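Local structure of probable GTP-binding protein engB (Pyrococcus horikoshii, 2CXX) at residues Ile83-Leu88 with Phe179-Glu184; Ile126-Lys131 with Glu172-Arg177; Glu140-Leu145 with Ser154-Val159. The protein binds guanine nucleotides, here GDP, as a probable magnesium-dependent GTPase of the EngB family thought to be needed for normal cell division and septation. All coordinates share one frame; numbering follows the deposited sequence.

Contact 1: residues Ile83-Leu88 with Phe179-Glu184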
loop_
_atom_site.group_PDB
_atom_site.type_symbol
_atom_site.label_atom_id
_atom_site.label_comp_id
_atom_site.label_asym_id
_atom_site.label_seq_id
_atom_site.Cartn_x
_atom_site.Cartn_y
_atom_site.Cartn_z
ATOM N N ILE A 83 5.927 -12.500 7.269
ATOM C CA ILE A 83 5.196 -11.268 7.110
ATOM C C ILE A 83 3.786 -11.509 7.645
ATOM O O ILE A 83 3.022 -12.333 7.115
ATOM C CB ILE A 83 5.154 -10.820 5.636
ATOM C CG1 ILE A 83 6.556 -10.344 5.203
ATOM C CG2 ILE A 83 4.109 -9.676 5.511
ATOM C CD1 ILE A 83 6.764 -10.286 3.680
ATOM N N ASP A 84 3.418 -10.805 8.702
ATOM C CA ASP A 84 2.091 -11.041 9.270
ATOM C C ASP A 84 0.911 -10.370 8.588
ATOM O O ASP A 84 -0.217 -10.902 8.609
ATOM C CB ASP A 84 2.108 -10.616 10.733
ATOM C CG ASP A 84 3.116 -11.401 11.539
ATOM O OD1 ASP A 84 4.224 -10.873 11.762
ATOM O OD2 ASP A 84 2.803 -12.588 11.904
ATOM N N VAL A 85 1.134 -9.172 8.082
ATOM C CA VAL A 85 0.079 -8.471 7.368
ATOM C C VAL A 85 0.717 -7.472 6.435
ATOM O O VAL A 85 1.819 -7.044 6.662
ATOM C CB VAL A 85 -0.896 -7.770 8.382
ATOM C CG1 VAL A 85 -0.132 -6.811 9.204
ATOM C CG2 VAL A 85 -2.091 -7.096 7.615
ATOM N N ALA A 86 0.034 -7.126 5.343
ATOM C CA ALA A 86 0.514 -6.164 4.378
ATOM C C ALA A 86 -0.482 -5.021 4.292
ATOM O O ALA A 86 -1.702 -5.208 4.365
ATOM C CB ALA A 86 0.689 -6.838 2.920
ATOM N N VAL A 87 0.032 -3.802 4.203
ATOM C CA VAL A 87 -0.836 -2.648 3.986
ATOM C C VAL A 87 -0.490 -2.078 2.616
ATOM O O VAL A 87 0.644 -1.639 2.383
ATOM C CB VAL A 87 -0.596 -1.543 4.994
ATOM C CG1 VAL A 87 -1.570 -0.306 4.704
ATOM C CG2 VAL A 87 -0.883 -2.097 6.387
ATOM N N LEU A 88 -1.440 -2.144 1.683
ATOM C CA LEU A 88 -1.218 -1.552 0.384
ATOM C C LEU A 88 -1.900 -0.188 0.461
ATOM O O LEU A 88 -3.111 -0.095 0.657
ATOM C CB LEU A 88 -1.863 -2.411 -0.745
ATOM C CG LEU A 88 -2.033 -1.740 -2.122
ATOM C CD1 LEU A 88 -0.719 -1.319 -2.755
ATOM C CD2 LEU A 88 -2.754 -2.708 -3.055
ATOM N N PHE A 179 -3.844 -4.326 13.781
ATOM C CA PHE A 179 -3.603 -5.190 14.909
ATOM C C PHE A 179 -4.587 -6.294 15.057
ATOM O O PHE A 179 -4.247 -7.373 15.503
ATOM C CB PHE A 179 -3.434 -4.358 16.169
ATOM C CG PHE A 179 -2.122 -3.664 16.166
ATOM C CD1 PHE A 179 -2.036 -2.303 16.040
ATOM C CD2 PHE A 179 -0.948 -4.414 16.136
ATOM C CE1 PHE A 179 -0.812 -1.690 15.878
ATOM C CE2 PHE A 179 0.268 -3.803 15.970
ATOM C CZ PHE A 179 0.332 -2.436 15.839
ATOM N N GLU A 180 -5.793 -6.058 14.593
ATOM C CA GLU A 180 -6.840 -7.076 14.663
ATOM C C GLU A 180 -6.440 -8.193 13.684
ATOM O O GLU A 180 -6.444 -9.388 14.021
ATOM C CB GLU A 180 -8.115 -6.372 14.274
ATOM C CG GLU A 180 -9.407 -7.012 14.424
ATOM C CD GLU A 180 -10.470 -6.031 14.001
ATOM O OE1 GLU A 180 -10.747 -5.083 14.772
ATOM O OE2 GLU A 180 -10.990 -6.152 12.868
ATOM N N VAL A 181 -6.074 -7.826 12.455
ATOM C CA VAL A 181 -5.634 -8.847 11.500
ATOM C C VAL A 181 -4.467 -9.659 12.036
ATOM O O VAL A 181 -4.463 -10.886 11.891
ATOM C CB VAL A 181 -5.203 -8.265 10.138
ATOM C CG1 VAL A 181 -4.580 -9.404 9.261
ATOM C CG2 VAL A 181 -6.399 -7.620 9.471
ATOM N N ILE A 182 -3.493 -8.995 12.664
ATOM C CA ILE A 182 -2.329 -9.668 13.226
ATOM C C ILE A 182 -2.733 -10.691 14.296
ATOM O O ILE A 182 -2.226 -11.823 14.317
ATOM C CB ILE A 182 -1.335 -8.673 13.866
ATOM C CG1 ILE A 182 -0.675 -7.815 12.785
ATOM C CG2 ILE A 182 -0.329 -9.420 14.705
ATOM C CD1 ILE A 182 0.232 -6.719 13.309
ATOM N N ARG A 183 -3.626 -10.287 15.189
ATOM C CA ARG A 183 -4.073 -11.206 16.220
ATOM C C ARG A 183 -4.893 -12.341 15.615
ATOM O O ARG A 183 -4.603 -13.502 15.882
ATOM C CB ARG A 183 -4.944 -10.503 17.248
ATOM C CG ARG A 183 -4.234 -9.589 18.235
ATOM C CD ARG A 183 -5.264 -9.194 19.311
ATOM N NE ARG A 183 -6.546 -9.019 18.631
ATOM C CZ ARG A 183 -7.731 -8.865 19.210
ATOM N NH1 ARG A 183 -7.857 -8.860 20.547
ATOM N NH2 ARG A 183 -8.800 -8.713 18.427
ATOM N N GLU A 184 -5.922 -12.004 14.827
ATOM C CA GLU A 184 -6.783 -13.019 14.212
ATOM C C GLU A 184 -5.931 -14.062 13.513
ATOM O O GLU A 184 -6.268 -15.253 13.543
ATOM C CB GLU A 184 -7.784 -12.411 13.213
ATOM C CG GLU A 184 -7.119 -11.549 12.183
ATOM C CD GLU A 184 -7.686 -11.688 10.800
ATOM O OE1 GLU A 184 -8.776 -11.113 10.519
ATOM O OE2 GLU A 184 -7.021 -12.371 9.987
#

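Contact 2: residues Ile126-Lys131 with Glu172-Arg177. With GDP (guanosine-5'-diphosphate), chain D.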
loop_
_atom_site.group_PDB
_atom_site.type_symbol
_atom_site.label_atom_id
_atom_site.label_comp_id
_atom_site.label_asym_id
_atom_site.label_seq_id
_atom_site.Cartn_x
_atom_site.Cartn_y
_atom_site.Cartn_z
ATOM N N ILE A 126 -4.456 -5.310 3.881
ATOM C CA ILE A 126 -5.427 -4.238 4.135
ATOM C C ILE A 126 -5.123 -3.166 3.096
ATOM O O ILE A 126 -3.969 -2.904 2.801
ATOM C CB ILE A 126 -5.249 -3.645 5.582
ATOM C CG1 ILE A 126 -5.567 -4.700 6.615
ATOM C CG2 ILE A 126 -6.068 -2.358 5.742
ATOM C CD1 ILE A 126 -4.929 -4.400 7.988
ATOM N N VAL A 127 -6.143 -2.618 2.444
ATOM C CA VAL A 127 -5.915 -1.543 1.502
ATOM C C VAL A 127 -6.251 -0.242 2.190
ATOM O O VAL A 127 -7.416 -0.016 2.527
ATOM C CB VAL A 127 -6.834 -1.688 0.247
ATOM C CG1 VAL A 127 -6.644 -0.475 -0.709
ATOM C CG2 VAL A 127 -6.528 -3.017 -0.447
ATOM N N ALA A 128 -5.253 0.624 2.395
ATOM C CA ALA A 128 -5.489 1.949 2.991
ATOM C C ALA A 128 -5.883 2.861 1.803
ATOM O O ALA A 128 -5.060 3.148 0.950
ATOM C CB ALA A 128 -4.198 2.484 3.644
ATOM N N VAL A 129 -7.136 3.292 1.743
ATOM C CA VAL A 129 -7.598 4.133 0.646
ATOM C C VAL A 129 -7.376 5.588 1.092
ATOM O O VAL A 129 -8.208 6.218 1.742
ATOM C CB VAL A 129 -9.059 3.814 0.321
ATOM C CG1 VAL A 129 -9.480 4.681 -0.887
ATOM C CG2 VAL A 129 -9.193 2.267 -0.019
ATOM N N ASN A 130 -6.231 6.116 0.696
ATOM C CA ASN A 130 -5.792 7.411 1.158
ATOM C C ASN A 130 -6.312 8.556 0.315
ATOM O O ASN A 130 -6.812 8.360 -0.796
ATOM C CB ASN A 130 -4.253 7.432 1.212
ATOM C CG ASN A 130 -3.705 8.590 2.055
ATOM O OD1 ASN A 130 -4.303 8.948 3.057
ATOM N ND2 ASN A 130 -2.553 9.144 1.681
ATOM N N LYS A 131 -6.190 9.734 0.897
ATOM C CA LYS A 131 -6.612 11.019 0.305
ATOM C C LYS A 131 -8.125 11.115 0.289
ATOM O O LYS A 131 -8.748 11.689 -0.611
ATOM C CB LYS A 131 -6.047 11.210 -1.097
ATOM C CG LYS A 131 -4.490 11.020 -1.109
ATOM C CD LYS A 131 -3.855 11.625 -2.358
ATOM C CE LYS A 131 -2.306 11.417 -2.439
ATOM N NZ LYS A 131 -1.829 11.801 -3.828
ATOM N N GLU A 172 -6.808 5.975 13.356
ATOM C CA GLU A 172 -6.912 5.025 14.461
ATOM C C GLU A 172 -7.648 3.759 14.037
ATOM O O GLU A 172 -7.325 2.650 14.498
ATOM C CB GLU A 172 -7.624 5.637 15.678
ATOM C CG GLU A 172 -7.522 4.723 16.893
ATOM C CD GLU A 172 -8.300 5.248 18.101
ATOM O OE1 GLU A 172 -9.555 5.249 18.040
ATOM O OE2 GLU A 172 -7.667 5.649 19.104
ATOM N N ARG A 173 -8.643 3.899 13.163
ATOM C CA ARG A 173 -9.367 2.708 12.719
ATOM C C ARG A 173 -8.418 1.797 11.903
ATOM O O ARG A 173 -8.489 0.555 11.992
ATOM C CB ARG A 173 -10.591 3.107 11.861
ATOM C CG ARG A 173 -11.484 4.198 12.453
ATOM C CD ARG A 173 -12.884 4.272 11.801
ATOM N NE ARG A 173 -13.517 2.956 11.715
ATOM C CZ ARG A 173 -14.353 2.433 12.617
ATOM N NH1 ARG A 173 -14.692 3.112 13.711
ATOM N NH2 ARG A 173 -14.832 1.207 12.423
ATOM N N LEU A 174 -7.505 2.415 11.124
ATOM C CA LEU A 174 -6.571 1.656 10.306
ATOM C C LEU A 174 -5.615 0.925 11.244
ATOM O O LEU A 174 -5.297 -0.228 11.027
ATOM C CB LEU A 174 -5.821 2.571 9.312
ATOM C CG LEU A 174 -4.656 1.915 8.565
ATOM C CD1 LEU A 174 -5.186 0.684 7.799
ATOM C CD2 LEU A 174 -4.011 2.881 7.601
ATOM N N LYS A 175 -5.141 1.617 12.289
ATOM C CA LYS A 175 -4.260 0.984 13.257
ATOM C C LYS A 175 -4.994 -0.201 13.915
ATOM O O LYS A 175 -4.453 -1.276 14.046
ATOM C CB LYS A 175 -3.847 1.998 14.331
ATOM C CG LYS A 175 -2.586 1.642 15.073
ATOM C CD LYS A 175 -2.388 2.595 16.272
ATOM C CE LYS A 175 -2.437 4.070 15.834
ATOM N NZ LYS A 175 -1.106 4.806 15.987
ATOM N N ASN A 176 -6.235 -0.007 14.323
ATOM C CA ASN A 176 -6.978 -1.114 14.956
ATOM C C ASN A 176 -7.113 -2.297 14.023
ATOM O O ASN A 176 -6.938 -3.399 14.420
ATOM C CB ASN A 176 -8.381 -0.660 15.333
ATOM C CG ASN A 176 -8.386 0.356 16.431
ATOM O OD1 ASN A 176 -7.458 0.405 17.254
ATOM N ND2 ASN A 176 -9.439 1.184 16.471
ATOM N N ARG A 177 -7.426 -2.036 12.755
ATOM C CA ARG A 177 -7.539 -3.120 11.763
ATOM C C ARG A 177 -6.228 -3.923 11.651
ATOM O O ARG A 177 -6.222 -5.142 11.629
ATOM C CB ARG A 177 -7.920 -2.528 10.387
ATOM C CG ARG A 177 -8.220 -3.535 9.228
ATOM C CD ARG A 177 -9.635 -4.073 9.159
ATOM N NE ARG A 177 -9.798 -5.161 10.110
ATOM C CZ ARG A 177 -9.762 -6.472 9.837
ATOM N NH1 ARG A 177 -9.591 -6.933 8.622
ATOM N NH2 ARG A 177 -9.839 -7.338 10.841
HETATM P PB GDP D . 4.713 8.563 -0.917
HETATM O O1B GDP D . 5.506 8.851 -2.147
HETATM O O2B GDP D . 3.534 7.559 -1.233
HETATM O O3B GDP D . 5.466 8.366 0.382
HETATM O O3A GDP D . 3.909 9.907 -0.654
HETATM P PA GDP D . 3.967 11.139 0.362
HETATM O O1A GDP D . 3.639 10.679 1.728
HETATM O O2A GDP D . 5.374 11.837 0.296
HETATM O "O5'" GDP D . 2.730 12.058 -0.081
HETATM C "C5'" GDP D . 2.839 12.444 -1.418
HETATM C "C4'" GDP D . 1.954 13.669 -1.680
HETATM O "O4'" GDP D . 0.540 13.365 -1.298
HETATM C "C3'" GDP D . 2.243 14.895 -0.882
HETATM O "O3'" GDP D . 2.292 16.223 -1.420
HETATM C "C2'" GDP D . 1.426 14.712 0.415
HETATM O "O2'" GDP D . 1.137 16.035 1.004
HETATM C "C1'" GDP D . 0.105 14.287 -0.233
HETATM N N9 GDP D . -0.793 13.530 0.650
HETATM C C8 GDP D . -0.491 12.423 1.474
HETATM N N7 GDP D . -1.558 12.027 2.080
HETATM C C5 GDP D . -2.607 12.825 1.709
HETATM C C6 GDP D . -3.999 12.884 2.024
HETATM O O6 GDP D . -4.507 12.124 2.789
HETATM N N1 GDP D . -4.788 13.860 1.422
HETATM C C2 GDP D . -4.243 14.757 0.549
HETATM N N2 GDP D . -5.064 15.707 -0.013
HETATM N N3 GDP D . -2.955 14.727 0.240
HETATM C C4 GDP D . -2.115 13.782 0.797
#

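Contact 3: residues Glu140-Leu145 with Ser154-Val159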
loop_
_atom_site.group_PDB
_atom_site.type_symbol
_atom_site.label_atom_id
_atom_site.label_comp_id
_atom_site.label_asym_id
_atom_site.label_seq_id
_atom_site.Cartn_x
_atom_site.Cartn_y
_atom_site.Cartn_z
ATOM N N GLU A 140 -18.268 4.422 -3.673
ATOM C CA GLU A 140 -18.173 4.082 -5.073
ATOM C C GLU A 140 -16.748 3.726 -5.413
ATOM O O GLU A 140 -16.521 2.785 -6.166
ATOM C CB GLU A 140 -18.642 5.272 -5.946
ATOM C CG GLU A 140 -18.437 5.100 -7.435
ATOM C CD GLU A 140 -18.733 6.419 -8.201
ATOM O OE1 GLU A 140 -18.444 6.501 -9.418
ATOM O OE2 GLU A 140 -19.254 7.380 -7.571
ATOM N N VAL A 141 -15.769 4.449 -4.849
ATOM C CA VAL A 141 -14.368 4.141 -5.166
ATOM C C VAL A 141 -14.003 2.734 -4.633
ATOM O O VAL A 141 -13.387 1.904 -5.329
ATOM C CB VAL A 141 -13.451 5.234 -4.540
ATOM C CG1 VAL A 141 -11.948 4.793 -4.456
ATOM C CG2 VAL A 141 -13.565 6.502 -5.398
ATOM N N ILE A 142 -14.369 2.494 -3.392
ATOM C CA ILE A 142 -14.077 1.218 -2.746
ATOM C C ILE A 142 -14.804 0.078 -3.457
ATOM O O ILE A 142 -14.248 -0.999 -3.606
ATOM C CB ILE A 142 -14.455 1.302 -1.257
ATOM C CG1 ILE A 142 -13.427 2.224 -0.561
ATOM C CG2 ILE A 142 -14.563 -0.063 -0.662
ATOM C CD1 ILE A 142 -13.599 2.360 0.917
ATOM N N ASN A 143 -16.010 0.306 -3.961
ATOM C CA ASN A 143 -16.698 -0.780 -4.648
ATOM C C ASN A 143 -16.001 -1.080 -5.943
ATOM O O ASN A 143 -15.907 -2.245 -6.341
ATOM C CB ASN A 143 -18.151 -0.444 -4.962
ATOM C CG ASN A 143 -19.027 -0.458 -3.726
ATOM O OD1 ASN A 143 -18.657 -1.026 -2.695
ATOM N ND2 ASN A 143 -20.199 0.128 -3.824
ATOM N N PHE A 144 -15.506 -0.038 -6.621
ATOM C CA PHE A 144 -14.801 -0.225 -7.886
ATOM C C PHE A 144 -13.505 -1.013 -7.650
ATOM O O PHE A 144 -13.191 -1.966 -8.372
ATOM C CB PHE A 144 -14.472 1.183 -8.501
ATOM C CG PHE A 144 -13.722 1.132 -9.778
ATOM C CD1 PHE A 144 -14.394 0.962 -10.983
ATOM C CD2 PHE A 144 -12.331 1.246 -9.787
ATOM C CE1 PHE A 144 -13.690 0.914 -12.162
ATOM C CE2 PHE A 144 -11.622 1.199 -10.933
ATOM C CZ PHE A 144 -12.284 1.033 -12.148
ATOM N N LEU A 145 -12.734 -0.594 -6.643
ATOM C CA LEU A 145 -11.471 -1.233 -6.357
ATOM C C LEU A 145 -11.710 -2.671 -5.931
ATOM O O LEU A 145 -10.936 -3.548 -6.267
ATOM C CB LEU A 145 -10.721 -0.455 -5.244
ATOM C CG LEU A 145 -10.287 0.993 -5.535
ATOM C CD1 LEU A 145 -9.475 1.558 -4.370
ATOM C CD2 LEU A 145 -9.440 0.975 -6.765
ATOM N N SER A 154 -18.516 -9.615 0.679
ATOM C CA SER A 154 -18.515 -9.885 2.121
ATOM C C SER A 154 -17.243 -9.406 2.813
ATOM O O SER A 154 -17.223 -9.167 4.042
ATOM C CB SER A 154 -18.645 -11.399 2.362
ATOM O OG SER A 154 -17.662 -12.109 1.588
ATOM N N GLU A 155 -16.172 -9.257 2.040
ATOM C CA GLU A 155 -14.923 -8.839 2.667
ATOM C C GLU A 155 -14.549 -7.384 2.455
ATOM O O GLU A 155 -13.584 -6.942 3.017
ATOM C CB GLU A 155 -13.757 -9.709 2.180
ATOM C CG GLU A 155 -13.961 -11.207 2.329
ATOM C CD GLU A 155 -14.797 -11.587 3.571
ATOM O OE1 GLU A 155 -14.331 -11.380 4.725
ATOM O OE2 GLU A 155 -15.934 -12.105 3.370
ATOM N N ILE A 156 -15.332 -6.617 1.706
ATOM C CA ILE A 156 -14.947 -5.221 1.449
ATOM C C ILE A 156 -14.608 -4.329 2.645
ATOM O O ILE A 156 -13.602 -3.610 2.636
ATOM C CB ILE A 156 -16.012 -4.529 0.598
ATOM C CG1 ILE A 156 -16.012 -5.190 -0.765
ATOM C CG2 ILE A 156 -15.673 -3.013 0.386
ATOM C CD1 ILE A 156 -17.064 -4.669 -1.750
ATOM N N ASP A 157 -15.446 -4.347 3.672
ATOM C CA ASP A 157 -15.180 -3.504 4.814
ATOM C C ASP A 157 -14.039 -4.013 5.683
ATOM O O ASP A 157 -13.571 -3.266 6.533
ATOM C CB ASP A 157 -16.437 -3.347 5.672
ATOM C CG ASP A 157 -17.505 -2.529 4.998
ATOM O OD1 ASP A 157 -17.162 -1.462 4.440
ATOM O OD2 ASP A 157 -18.687 -2.943 5.040
ATOM N N LYS A 158 -13.597 -5.251 5.466
ATOM C CA LYS A 158 -12.498 -5.850 6.209
ATOM C C LYS A 158 -11.168 -5.490 5.524
ATOM O O LYS A 158 -10.092 -5.399 6.147
ATOM C CB LYS A 158 -12.631 -7.383 6.220
ATOM C CG LYS A 158 -13.887 -7.915 6.950
ATOM C CD LYS A 158 -13.858 -7.520 8.440
ATOM C CE LYS A 158 -15.179 -7.933 9.110
ATOM N NZ LYS A 158 -16.381 -7.423 8.319
ATOM N N VAL A 159 -11.270 -5.264 4.224
ATOM C CA VAL A 159 -10.086 -4.986 3.425
ATOM C C VAL A 159 -9.799 -3.525 3.192
ATOM O O VAL A 159 -8.668 -3.062 3.441
ATOM C CB VAL A 159 -10.188 -5.669 2.055
ATOM C CG1 VAL A 159 -8.942 -5.354 1.201
ATOM C CG2 VAL A 159 -10.309 -7.175 2.255
#

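Contact 1: residues Ile83-Leu88 with Phe179-Glu184
Val-85 carries most of this contact by dividing its two methyls between neighbouring residues of the helix. Its CG2 lies 3.8 Å from Val-181 CG1, and the two valines meet at a slant. Its CG1 lies equally close, 3.8 Å, to Ile-182 CG1, where the side chains cross at about a right angle. The valine pays for this reach: CG1 stands between the backbone N and the carbonyl carbon (chi1 59°), an unfavoured place that nevertheless sets one methyl before each partner. Two methyls branching at CB suit a strand residue that must touch two consecutive helix side chains at once. Cutting Val-85 back to alanine removes both methyls and is likely to leave Val-181 and Ile-182 with a gap where the strand side chain had been.

Asp-84, just before the strand, adds a looser touch, its CB 4.4 Å from Ile-182 CG1. Its carboxylate looks elsewhere: OD1 accepts from the backbone N of Thr-3, while the backbone O of Asp-84 accepts from Arg-185 NE, so the chain entering the strand is held to the first strand and to the residue just after the helix. Farther out, Ile-4 flanks Val-85, and Ile-126 touches both Val-85 and Val-181, extending the apolar layer. Strand 85-91 is an inner strand of the mixed sheet, and Ala-86 turns to its other face, where Leu-118 of helix 110-120 lies. The arrangement is that of a P-loop GTPase domain, with the C-terminal helix laid over one face of the central sheet.

Contact 2: residues Ile126-Lys131 with Glu172-Arg177
The guanine of GDP has the alkyl chain of Lys-131 laid over one face and the amide of Asn-130 close to N7 and O6 but set well off the ring plane, on the side Lys-131 covers, while farther back along the same strand Ile-126 and Ala-128 meet Leu-174 and Arg-177. The lysine chain is extended beyond CG, and CG itself sits 3.7 Å from GDP C6; CE passes on toward the ribose, 3.6 Å from GDP O4'. A long flexible methylene chain suits this place because it can cover a flat base and still deliver a charge beyond it: NZ pairs with Asp-91 and bonds to the carbonyl O of Asn-11. Asn-130 ND2 comes within 3.1 Å of GDP N7. Its amide is held on both sides, ND2 by the carbonyl of Val-12 and OD1 by the amide N of Ala-165, so it joins the P-loop to the loop after strand 160-162.

Asn-130 and Lys-131 open the NKxD motif of GTPases, whose Asp-133 also hydrogen-bonds to the nucleotide. The strand leading to it runs nearly antiparallel to helix 172-177, at 173° and 10.3 Å between axes, a spacing filled by aliphatic side chains. Leu-174 forks, with CD1 3.8 Å from Ile-126 CG2 and CD2 4.0 Å from Ala-128 CB; the small alanine lets the leucine come close to the sheet. Arg-177 offers its methylene CG to Ile-126 CD1 at 3.6 Å. Bent at chi2 and chi3, it then turns its guanidinium to Glu-180, in a salt bridge, and to the carbonyl of Lys-158.

Contact 3: residues Glu140-Leu145 with Ser154-Val159
Helix 140-145 and the short helical turn 156-159 come nearest at Ile-142 and Ile-156, whose CA atoms are 7.7 Å apart, and no hydrogen bond joins the two segments. Both side chains set out toward the other segment, and the closest meeting is between their CG2 methyls. Ile-142 CG2 and Ile-156 CG2 lie only 3.3 Å apart, tighter than a usual van der Waals contact, so the packing is close-pressed at this point. In both residues CG2 lies anti to the backbone N, while CG1 points away from the carbonyl carbon (chi1 -71° in Ile-142 and -66° in Ile-156). With the helices placed as they are, this turns the two CG2 methyls toward each other, while the longer branch of Ile-156 runs on to Asn-143. Isoleucine suits both positions because branching at CB provides two apolar arms from one buried site.

The CD1 of Ile-156 extends to the rim of the contact, where it passes 4.1 Å from Asn-143 OD1, roughly at right angles to the asparagine side chain. This is contact without bonding; a polar side chain fits this solvent-exposed position, and its OD1 is satisfied by Gln-139 NE2, one turn earlier in the same helix. The 156-159 turn is kept compact by Glu-155 O, which receives both Lys-158 N, at 3.0 Å, and Val-159 N.

Away from the nucleotide, this is apolar packing at the outer side of the domain, with an exposed rim at Asn-143. Ile-142 also rests on Phe-160 and Pro-162 of the edge strand 160-162, into which the short turn leads, while Leu-145 and Phe-144 reach helix 94-104 on the flank of helix 138-149.

Overall arrangement
From the N terminus, the chain passes the P-loop before reaching 83-88, whose partner lies 91 residues on in the C-terminal helix; contact 1 thus closes the widest loop. Contact 2 is nested within it, running from the adjacent strand to an earlier part of the same helix, and contact 3 is nested within contact 2, closing the short connection from helix 138-149 to the short helix 156-159 that precedes the edge strand. No two of them cross. Contacts 1 and 2 are joined by backbone bonds between their strands, such as Ala-86 O to Ile-126 N, and contacts 2 and 3 by Val-127 N to Val-159 O. Together they tie the C-terminal helix, the inner strands and the last helix-strand unit of the domain.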